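GCN5-related N-acetyltransferase (Anabaena variabilis, PDB 2OZG) binds coenzyme A and probably transfers acetyl groups to amines, perhaps of aminoglycosides, as a GNAT-family N-acetyltransferase with a C-terminal sterol-carrier-like domain. Local coordinates at residues Leu170-Gln174 with Asp233-Leu237; Glu199-Tyr204 with Ile216-Gln220; Leu355-Leu359 with Phe385-Pro390. All coordinates share one frame. Where two conformers were deposited one is given. Residues are numbered along the deposited sequence.

How the contacts relate
All three contacts are largely buried, yet each also reaches a subunit interface: contact 2 meets the second subunit, contacts 1 and 3 the third. Contacts 1 and 2 share a sheet: strand 211-222 of contact 2 pairs with strand 227-236 of contact 1, and Asp233 O lies 3.0 Å from Ile217 N. Contact 2 is strand on strand, held by four backbone hydrogen bonds and an aromatic cluster; contact 1 packs a helix on the sheet, with a hydrogen bond given by Thr236 N to a glutamine side chain amid leucine and valine contacts. Contact 3, about 32 Å centre to centre from contact 2, lies in the sterol-carrier-like region, where a serine hydrogen bond and waters accompany apolar packing.

Contact 1. Residues Leu170-Gln174 with Asp233-Leu237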
loop_
_atom_site.group_PDB
_atom_site.type_symbol
_atom_site.label_atom_id
_atom_site.label_comp_id
_atom_site.label_asym_id
_atom_site.label_seq_id
_atom_site.Cartn_x
_atom_site.Cartn_y
_atom_site.Cartn_z
ATOM N N LEU A 170 30.887 -29.357 3.918
ATOM C CA LEU A 170 30.085 -28.814 4.995
ATOM C C LEU A 170 28.607 -29.075 4.713
ATOM O O LEU A 170 27.850 -29.375 5.628
ATOM C CB LEU A 170 30.339 -27.308 5.147
ATOM C CG LEU A 170 31.714 -26.912 5.730
ATOM C CD1 LEU A 170 32.022 -25.439 5.542
ATOM C CD2 LEU A 170 31.823 -27.294 7.192
ATOM N N TYR A 171 28.180 -28.897 3.473
ATOM C CA TYR A 171 26.788 -29.162 3.098
ATOM C C TYR A 171 26.370 -30.571 3.425
ATOM O O TYR A 171 25.345 -30.800 4.064
ATOM C CB TYR A 171 26.525 -28.857 1.632
ATOM C CG TYR A 171 25.085 -29.173 1.302
ATOM C CD1 TYR A 171 24.065 -28.297 1.598
ATOM C CD2 TYR A 171 24.759 -30.397 0.770
ATOM C CE1 TYR A 171 22.739 -28.642 1.363
ATOM C CE2 TYR A 171 23.452 -30.727 0.510
ATOM C CZ TYR A 171 22.457 -29.857 0.799
ATOM O OH TYR A 171 21.173 -30.263 0.528
ATOM N N GLN A 172 27.140 -31.536 2.955
ATOM C CA GLN A 172 26.788 -32.937 3.196
ATOM C C GLN A 172 26.757 -33.297 4.685
ATOM O O GLN A 172 26.095 -34.263 5.047
ATOM C CB GLN A 172 27.670 -33.888 2.369
ATOM C CG GLN A 172 27.018 -35.288 2.163
ATOM C CD GLN A 172 27.481 -35.995 0.890
ATOM O OE1 GLN A 172 28.668 -35.945 0.523
ATOM N NE2 GLN A 172 26.540 -36.675 0.209
ATOM N N GLN A 173 27.460 -32.547 5.548
ATOM C CA GLN A 173 27.349 -32.768 7.002
ATOM C C GLN A 173 26.034 -32.283 7.596
ATOM O O GLN A 173 25.453 -32.951 8.392
ATOM C CB GLN A 173 28.495 -32.121 7.760
ATOM C CG GLN A 173 29.765 -32.809 7.556
ATOM C CD GLN A 173 30.943 -32.056 8.162
ATOM O OE1 GLN A 173 31.168 -32.111 9.383
ATOM N NE2 GLN A 173 31.746 -31.402 7.287
ATOM N N GLN A 174 25.607 -31.082 7.252
ATOM C CA GLN A 174 24.279 -30.579 7.665
ATOM C C GLN A 174 23.143 -31.407 6.997
ATOM O O GLN A 174 22.079 -31.640 7.573
ATOM C CB GLN A 174 24.183 -29.078 7.287
ATOM C CG GLN A 174 22.849 -28.469 7.597
ATOM C CD GLN A 174 22.893 -26.970 7.832
ATOM O OE1 GLN A 174 23.737 -26.485 8.595
ATOM N NE2 GLN A 174 21.928 -26.225 7.225
ATOM N N ASP A 233 21.924 -19.955 0.729
ATOM C CA ASP A 233 22.320 -21.225 1.314
ATOM C C ASP A 233 23.198 -20.881 2.504
ATOM O O ASP A 233 23.860 -19.865 2.512
ATOM C CB ASP A 233 23.097 -22.071 0.286
ATOM C CG ASP A 233 23.306 -23.502 0.718
ATOM O OD1 ASP A 233 22.535 -23.994 1.593
ATOM O OD2 ASP A 233 24.222 -24.153 0.119
ATOM N N TRP A 234 23.127 -21.697 3.542
ATOM C CA TRP A 234 23.954 -21.488 4.706
ATOM C C TRP A 234 24.129 -22.842 5.366
ATOM O O TRP A 234 23.272 -23.727 5.203
ATOM C CB TRP A 234 23.325 -20.474 5.687
ATOM C CG TRP A 234 21.884 -20.881 6.127
ATOM C CD1 TRP A 234 20.747 -20.511 5.525
ATOM C CD2 TRP A 234 21.499 -21.729 7.219
ATOM N NE1 TRP A 234 19.690 -21.050 6.158
ATOM C CE2 TRP A 234 20.128 -21.835 7.185
ATOM C CE3 TRP A 234 22.198 -22.459 8.173
ATOM C CZ2 TRP A 234 19.423 -22.600 8.089
ATOM C CZ3 TRP A 234 21.528 -23.218 9.042
ATOM C CH2 TRP A 234 20.136 -23.315 9.002
ATOM N N VAL A 235 25.229 -22.954 6.130
ATOM C CA VAL A 235 25.504 -24.086 6.962
ATOM C C VAL A 235 26.068 -23.608 8.319
ATOM O O VAL A 235 26.915 -22.716 8.373
ATOM C CB VAL A 235 26.459 -25.119 6.282
ATOM C CG1 VAL A 235 27.088 -26.074 7.299
ATOM C CG2 VAL A 235 25.724 -25.894 5.196
ATOM N N THR A 236 25.545 -24.186 9.413
ATOM C CA THR A 236 26.036 -23.914 10.789
ATOM C C THR A 236 26.097 -25.258 11.507
ATOM O O THR A 236 25.045 -25.889 11.793
ATOM C CB THR A 236 25.182 -22.873 11.562
ATOM O OG1 THR A 236 23.838 -23.316 11.637
ATOM C CG2 THR A 236 25.179 -21.549 10.818
ATOM N N LEU A 237 27.316 -25.743 11.746
ATOM C CA LEU A 237 27.475 -27.073 12.356
ATOM C C LEU A 237 27.577 -27.042 13.874
ATOM O O LEU A 237 27.395 -28.071 14.519
ATOM C CB LEU A 237 28.663 -27.829 11.789
ATOM C CG LEU A 237 28.652 -28.082 10.286
ATOM C CD1 LEU A 237 29.924 -28.817 9.875
ATOM C CD2 LEU A 237 27.416 -28.872 9.883
#
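This is a helix-on-sheet packing contact: helix 165-177 packs across the end of strand 227-236, a strand in the second GNAT-like range. The axes of helix 170-174 and strand 233-236 approach to 8.4 Å at 71°, so the helix crosses the strand steeply, and Tyr171 and Val235 have the nearest CA atoms, 6.5 Å apart. A hydrogen bond runs from Thr236 N to Gln174 OE1 (3.0 Å, 159° at the hydrogen): an extended side chain (chi1 and chi2 both t) reaches the strand backbone. Its amide atom Gln174 NE2 lies over one face of the Trp234 ring, 3.5 Å from CZ3, and bonds to Tyr181 OH. Apolar contacts complete the interface: Leu170 CD2 meets Leu237 CD1 at 3.6 Å, and Val235 CG1 sits 4.1 Å from Leu170 CB. Beyond the segments, Asp233 OD2 forms a salt bridge with Arg184 and a hydrogen bond with Tyr215 OH, strand 211-222 continues the sheet through backbone bonds to Val235, and helix 239-250 packs against Thr236.

Contact 2. Residues Glu199-Tyr204 with Ile216-Gln220; sequences ETLYSY and IIFTQ
An aromatic cluster of Tyr202, Tyr204 and Phe218 on one face sets this antiparallel beta hairpin apart. Strands 202-206 and 211-222 form it; the axes of segments 202-204 and 216-220 approach to 4.7 Å, their directions 157° apart. The backbone is extended (phi -113° to -155°, psi 127° to 165°). Tyr202 with Phe218 and Tyr204 with Ile216 are hydrogen-bonded pairs (CA-CA 5.2 and 5.3 Å), flanking the non-hydrogen-bonded pair Ser203 with Ile217 (4.4 Å). The N-H...O hydrogen bonds Tyr202 N to Phe218 O and Phe218 N to Tyr202 O are 2.8 Å; Tyr204 N to Ile216 O and Ile216 N to Tyr204 O are 2.9 Å. Tyr202 and Tyr204 are m at chi1, Phe218 p, which places Tyr202 CB over the Phe218 ring face (CH-pi, 3.5 Å to the centroid, 17° off the normal). The Tyr202 and Phe218 planes lie at 22°, centroids 5.2 Å apart, barely overlapping; Tyr204 meets Phe218 rim to rim, centroids 6.0 Å apart. On the Ser203 and Ile217 face, Leu201 CD1 touches Ile217 CG2 at 3.8 Å. Phe248 packs on the cluster, and Tyr204 OH bonds to Gln29 and Glu90 of the second subunit. One water accepts from Gln220 N (2.8 Å) and donates to Thr200 O (2.4 Å).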
loop_
_atom_site.group_PDB
_atom_site.type_symbol
_atom_site.label_atom_id
_atom_site.label_comp_id
_atom_site.label_asym_id
_atom_site.label_seq_id
_atom_site.Cartn_x
_atom_site.Cartn_y
_atom_site.Cartn_z
ATOM N N GLU A 199 24.090 -8.603 -10.508
ATOM C CA GLU A 199 24.458 -8.921 -9.139
ATOM C C GLU A 199 25.724 -9.763 -8.889
ATOM O O GLU A 199 26.240 -10.482 -9.754
ATOM C CB GLU A 199 23.216 -9.500 -8.421
ATOM C CG GLU A 199 22.726 -10.843 -8.962
ATOM C CD GLU A 199 21.348 -11.285 -8.449
ATOM O OE1 GLU A 199 20.687 -10.477 -7.756
ATOM O OE2 GLU A 199 20.929 -12.438 -8.763
ATOM N N THR A 200 26.224 -9.589 -7.671
ATOM C CA THR A 200 27.419 -10.230 -7.209
ATOM C C THR A 200 26.989 -11.280 -6.202
ATOM O O THR A 200 26.048 -11.084 -5.422
ATOM C CB THR A 200 28.389 -9.207 -6.568
ATOM O OG1 THR A 200 28.682 -8.174 -7.521
ATOM C CG2 THR A 200 29.699 -9.879 -6.120
ATOM N N LEU A 201 27.681 -12.406 -6.278
ATOM C CA LEU A 201 27.442 -13.518 -5.408
ATOM C C LEU A 201 28.499 -13.447 -4.331
ATOM O O LEU A 201 29.701 -13.338 -4.613
ATOM C CB LEU A 201 27.587 -14.816 -6.187
ATOM C CG LEU A 201 27.193 -16.080 -5.432
ATOM C CD1 LEU A 201 25.691 -16.102 -5.080
ATOM C CD2 LEU A 201 27.549 -17.280 -6.246
ATOM N N TYR A 202 28.070 -13.495 -3.089
ATOM C CA TYR A 202 29.001 -13.462 -1.968
ATOM C C TYR A 202 28.933 -14.841 -1.284
ATOM O O TYR A 202 27.846 -15.438 -1.089
ATOM C CB TYR A 202 28.597 -12.320 -1.012
ATOM C CG TYR A 202 28.675 -10.976 -1.658
ATOM C CD1 TYR A 202 29.910 -10.322 -1.794
ATOM C CD2 TYR A 202 27.558 -10.370 -2.184
ATOM C CE1 TYR A 202 30.009 -9.118 -2.418
ATOM C CE2 TYR A 202 27.650 -9.130 -2.837
ATOM C CZ TYR A 202 28.863 -8.507 -2.926
ATOM O OH TYR A 202 28.968 -7.295 -3.554
ATOM N N SER A 203 30.088 -15.340 -0.927
ATOM C CA SER A 203 30.263 -16.643 -0.271
ATOM C C SER A 203 31.354 -16.507 0.795
ATOM O O SER A 203 32.454 -16.007 0.516
ATOM C CB SER A 203 30.784 -17.632 -1.300
ATOM O OG SER A 203 29.837 -17.880 -2.271
ATOM N N TYR A 204 31.057 -16.935 2.013
ATOM C CA TYR A 204 31.993 -16.854 3.117
ATOM C C TYR A 204 31.979 -18.192 3.816
ATOM O O TYR A 204 30.926 -18.812 3.915
ATOM C CB TYR A 204 31.478 -15.794 4.127
ATOM C CG TYR A 204 31.705 -14.372 3.672
ATOM C CD1 TYR A 204 30.890 -13.787 2.710
ATOM C CD2 TYR A 204 32.709 -13.595 4.238
ATOM C CE1 TYR A 204 31.094 -12.524 2.307
ATOM C CE2 TYR A 204 32.940 -12.294 3.817
ATOM C CZ TYR A 204 32.151 -11.780 2.843
ATOM O OH TYR A 204 32.352 -10.477 2.473
ATOM N N ILE A 216 28.099 -19.127 4.474
ATOM C CA ILE A 216 26.941 -18.320 4.042
ATOM C C ILE A 216 27.162 -17.906 2.599
ATOM O O ILE A 216 28.259 -17.436 2.230
ATOM C CB ILE A 216 26.747 -17.029 4.884
ATOM C CG1 ILE A 216 26.926 -17.301 6.368
ATOM C CG2 ILE A 216 25.406 -16.400 4.584
ATOM C CD1 ILE A 216 26.808 -16.054 7.279
ATOM N N ILE A 217 26.106 -18.073 1.796
ATOM C CA ILE A 217 26.073 -17.680 0.394
ATOM C C ILE A 217 24.887 -16.736 0.212
ATOM O O ILE A 217 23.762 -17.100 0.567
ATOM C CB ILE A 217 25.881 -18.856 -0.547
ATOM C CG1 ILE A 217 26.972 -19.885 -0.332
ATOM C CG2 ILE A 217 25.903 -18.322 -2.004
ATOM C CD1 ILE A 217 26.734 -21.195 -1.051
ATOM N N PHE A 218 25.151 -15.553 -0.362
ATOM C CA PHE A 218 24.142 -14.543 -0.457
ATOM C C PHE A 218 24.317 -13.560 -1.576
ATOM O O PHE A 218 25.377 -13.474 -2.230
ATOM C CB PHE A 218 24.012 -13.876 0.915
ATOM C CG PHE A 218 25.192 -12.966 1.292
ATOM C CD1 PHE A 218 25.205 -11.638 0.880
ATOM C CD2 PHE A 218 26.262 -13.435 2.042
ATOM C CE1 PHE A 218 26.273 -10.797 1.165
ATOM C CE2 PHE A 218 27.313 -12.566 2.385
ATOM C CZ PHE A 218 27.290 -11.243 1.940
ATOM N N THR A 219 23.243 -12.838 -1.837
ATOM C CA THR A 219 23.234 -11.732 -2.786
ATOM C C THR A 219 22.653 -10.514 -2.048
ATOM O O THR A 219 22.077 -10.645 -0.956
ATOM C CB THR A 219 22.356 -11.995 -4.053
ATOM O OG1 THR A 219 21.021 -12.300 -3.657
ATOM C CG2 THR A 219 22.907 -13.126 -4.903
ATOM N N GLN A 220 22.847 -9.333 -2.598
ATOM C CA GLN A 220 22.319 -8.137 -1.991
ATOM C C GLN A 220 21.711 -7.372 -3.134
ATOM O O GLN A 220 22.229 -7.427 -4.243
ATOM C CB GLN A 220 23.446 -7.246 -1.467
ATOM C CG GLN A 220 24.470 -7.891 -0.597
ATOM C CD GLN A 220 25.431 -6.844 -0.093
ATOM O OE1 GLN A 220 26.083 -6.120 -0.888
ATOM N NE2 GLN A 220 25.495 -6.711 1.211
HETATM O O HOH W 1 19.022 -11.811 -6.332
HETATM O O HOH W 2 24.612 -9.255 -4.771
HETATM O O HOH W 3 26.398 -6.046 -3.883
#

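Contact 3. Residues Leu355-Leu359 with Phe385-Pro390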
loop_
_atom_site.group_PDB
_atom_site.type_symbol
_atom_site.label_atom_id
_atom_site.label_comp_id
_atom_site.label_asym_id
_atom_site.label_seq_id
_atom_site.Cartn_x
_atom_site.Cartn_y
_atom_site.Cartn_z
ATOM N N LEU A 355 3.472 -39.971 5.941
ATOM C CA LEU A 355 3.884 -40.770 7.089
ATOM C C LEU A 355 5.399 -40.954 7.091
ATOM O O LEU A 355 6.071 -40.748 8.112
ATOM C CB LEU A 355 3.229 -42.152 7.020
ATOM C CG LEU A 355 3.584 -43.135 8.160
ATOM C CD1 LEU A 355 3.064 -42.635 9.474
ATOM C CD2 LEU A 355 3.086 -44.533 7.890
ATOM N N TYR A 356 5.926 -41.334 5.923
ATOM C CA TYR A 356 7.359 -41.600 5.721
ATOM C C TYR A 356 8.278 -40.467 6.080
ATOM O O TYR A 356 9.319 -40.648 6.705
ATOM C CB TYR A 356 7.585 -41.934 4.248
ATOM C CG TYR A 356 9.004 -42.327 3.797
ATOM C CD1 TYR A 356 9.925 -41.392 3.435
ATOM C CD2 TYR A 356 9.358 -43.635 3.664
ATOM C CE1 TYR A 356 11.205 -41.766 2.947
ATOM C CE2 TYR A 356 10.644 -44.010 3.222
ATOM C CZ TYR A 356 11.541 -43.071 2.857
ATOM O OH TYR A 356 12.809 -43.472 2.413
ATOM N N THR A 357 7.893 -39.263 5.692
ATOM C CA THR A 357 8.724 -38.065 5.951
ATOM C C THR A 357 8.609 -37.419 7.316
ATOM O O THR A 357 9.392 -36.506 7.636
ATOM C CB THR A 357 8.351 -36.961 4.932
ATOM O OG1 THR A 357 6.999 -36.565 5.147
ATOM C CG2 THR A 357 8.551 -37.469 3.546
ATOM N N SER A 358 7.665 -37.880 8.126
ATOM C CA SER A 358 7.386 -37.293 9.429
ATOM C C SER A 358 6.818 -35.898 9.364
ATOM O O SER A 358 6.883 -35.167 10.333
ATOM C CB SER A 358 8.640 -37.246 10.345
ATOM O OG SER A 358 9.381 -38.394 10.138
ATOM N N LEU A 359 6.220 -35.507 8.249
ATOM C CA LEU A 359 5.580 -34.197 8.206
ATOM C C LEU A 359 4.417 -34.164 9.200
ATOM O O LEU A 359 4.220 -33.168 9.925
ATOM C CB LEU A 359 5.039 -33.916 6.776
ATOM C CG LEU A 359 4.374 -32.555 6.617
ATOM C CD1 LEU A 359 5.302 -31.419 6.961
ATOM C CD2 LEU A 359 3.807 -32.385 5.217
ATOM N N PHE A 385 8.243 -43.709 12.768
ATOM C CA PHE A 385 8.404 -42.558 11.853
ATOM C C PHE A 385 8.660 -41.218 12.501
ATOM O O PHE A 385 8.749 -40.230 11.800
ATOM C CB PHE A 385 7.200 -42.457 10.894
ATOM C CG PHE A 385 7.095 -43.643 9.954
ATOM C CD1 PHE A 385 7.953 -43.741 8.848
ATOM C CD2 PHE A 385 6.139 -44.625 10.158
ATOM C CE1 PHE A 385 7.903 -44.855 8.009
ATOM C CE2 PHE A 385 6.075 -45.770 9.313
ATOM C CZ PHE A 385 6.954 -45.861 8.247
ATOM N N ALA A 386 8.835 -41.202 13.813
ATOM C CA ALA A 386 9.058 -39.955 14.577
ATOM C C ALA A 386 10.352 -39.334 14.118
ATOM O O ALA A 386 11.298 -40.047 13.795
ATOM C CB ALA A 386 9.134 -40.264 16.063
ATOM N N GLY A 387 10.396 -38.010 14.085
ATOM C CA GLY A 387 11.577 -37.341 13.624
ATOM C C GLY A 387 11.384 -35.843 13.524
ATOM O O GLY A 387 10.285 -35.332 13.675
ATOM N N GLU A 388 12.471 -35.144 13.297
ATOM C CA GLU A 388 12.440 -33.716 13.153
ATOM C C GLU A 388 11.585 -33.399 11.906
ATOM O O GLU A 388 11.594 -34.156 10.923
ATOM C CB GLU A 388 13.869 -33.146 13.060
ATOM C CG GLU A 388 14.716 -33.339 14.353
ATOM C CD GLU A 388 16.082 -32.622 14.323
ATOM O OE1 GLU A 388 16.330 -31.935 13.310
ATOM O OE2 GLU A 388 16.876 -32.728 15.309
ATOM N N SER A 389 10.845 -32.305 11.986
ATOM C CA SER A 389 9.971 -31.869 10.930
ATOM C C SER A 389 10.787 -31.742 9.634
ATOM O O SER A 389 11.827 -31.048 9.593
ATOM C CB SER A 389 9.281 -30.545 11.283
ATOM O OG SER A 389 8.155 -30.332 10.429
ATOM N N PRO A 390 10.317 -32.401 8.568
ATOM C CA PRO A 390 11.132 -32.407 7.339
ATOM C C PRO A 390 11.200 -31.125 6.566
ATOM O O PRO A 390 10.180 -30.507 6.299
ATOM C CB PRO A 390 10.482 -33.500 6.521
ATOM C CG PRO A 390 9.014 -33.533 7.023
ATOM C CD PRO A 390 9.044 -33.144 8.415
HETATM O O HOH W 4 8.088 -33.940 12.756
HETATM O O HOH W 5 6.296 -32.142 11.415
#
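A Schellman motif ends helix 349-357 here, in the sterol-carrier-like region, and the loop leaving helix 375-385 packs against it. Ser358, at positive phi (67°), is the first residue out of helical conformation, and its N bonds to Leu355 O at 3.3 Å. Along the loop, Phe385 comes first: its ring takes Leu355 CG over one face (3.9 Å to the centroid, 24° off the normal), and its CE2 lies 3.5 Å from Leu355 CD2. Its carbonyl O accepts a 2.6 Å hydrogen bond from Ser358 OG, which also bonds to His179. Ala386 turns its CB away, and at Gly387 the extended backbone presents O to a water 2.8 Å away that lies 3.0 Å from Ser358 O. Glu388 points its CA-to-CB bond away from the helix end and reaches the third subunit, forming a salt bridge with Arg363 and a hydrogen bond with Thr361, both of that subunit. A second water lies 2.8 Å from Ser389 OG and 2.8 Å from Leu359 O, bridging them. Pro390, whose backbone bonds to Ser136, packs against the helix end, with its CD 3.6 Å from Leu359 CA and its CG only 3.1 Å from Thr357 O.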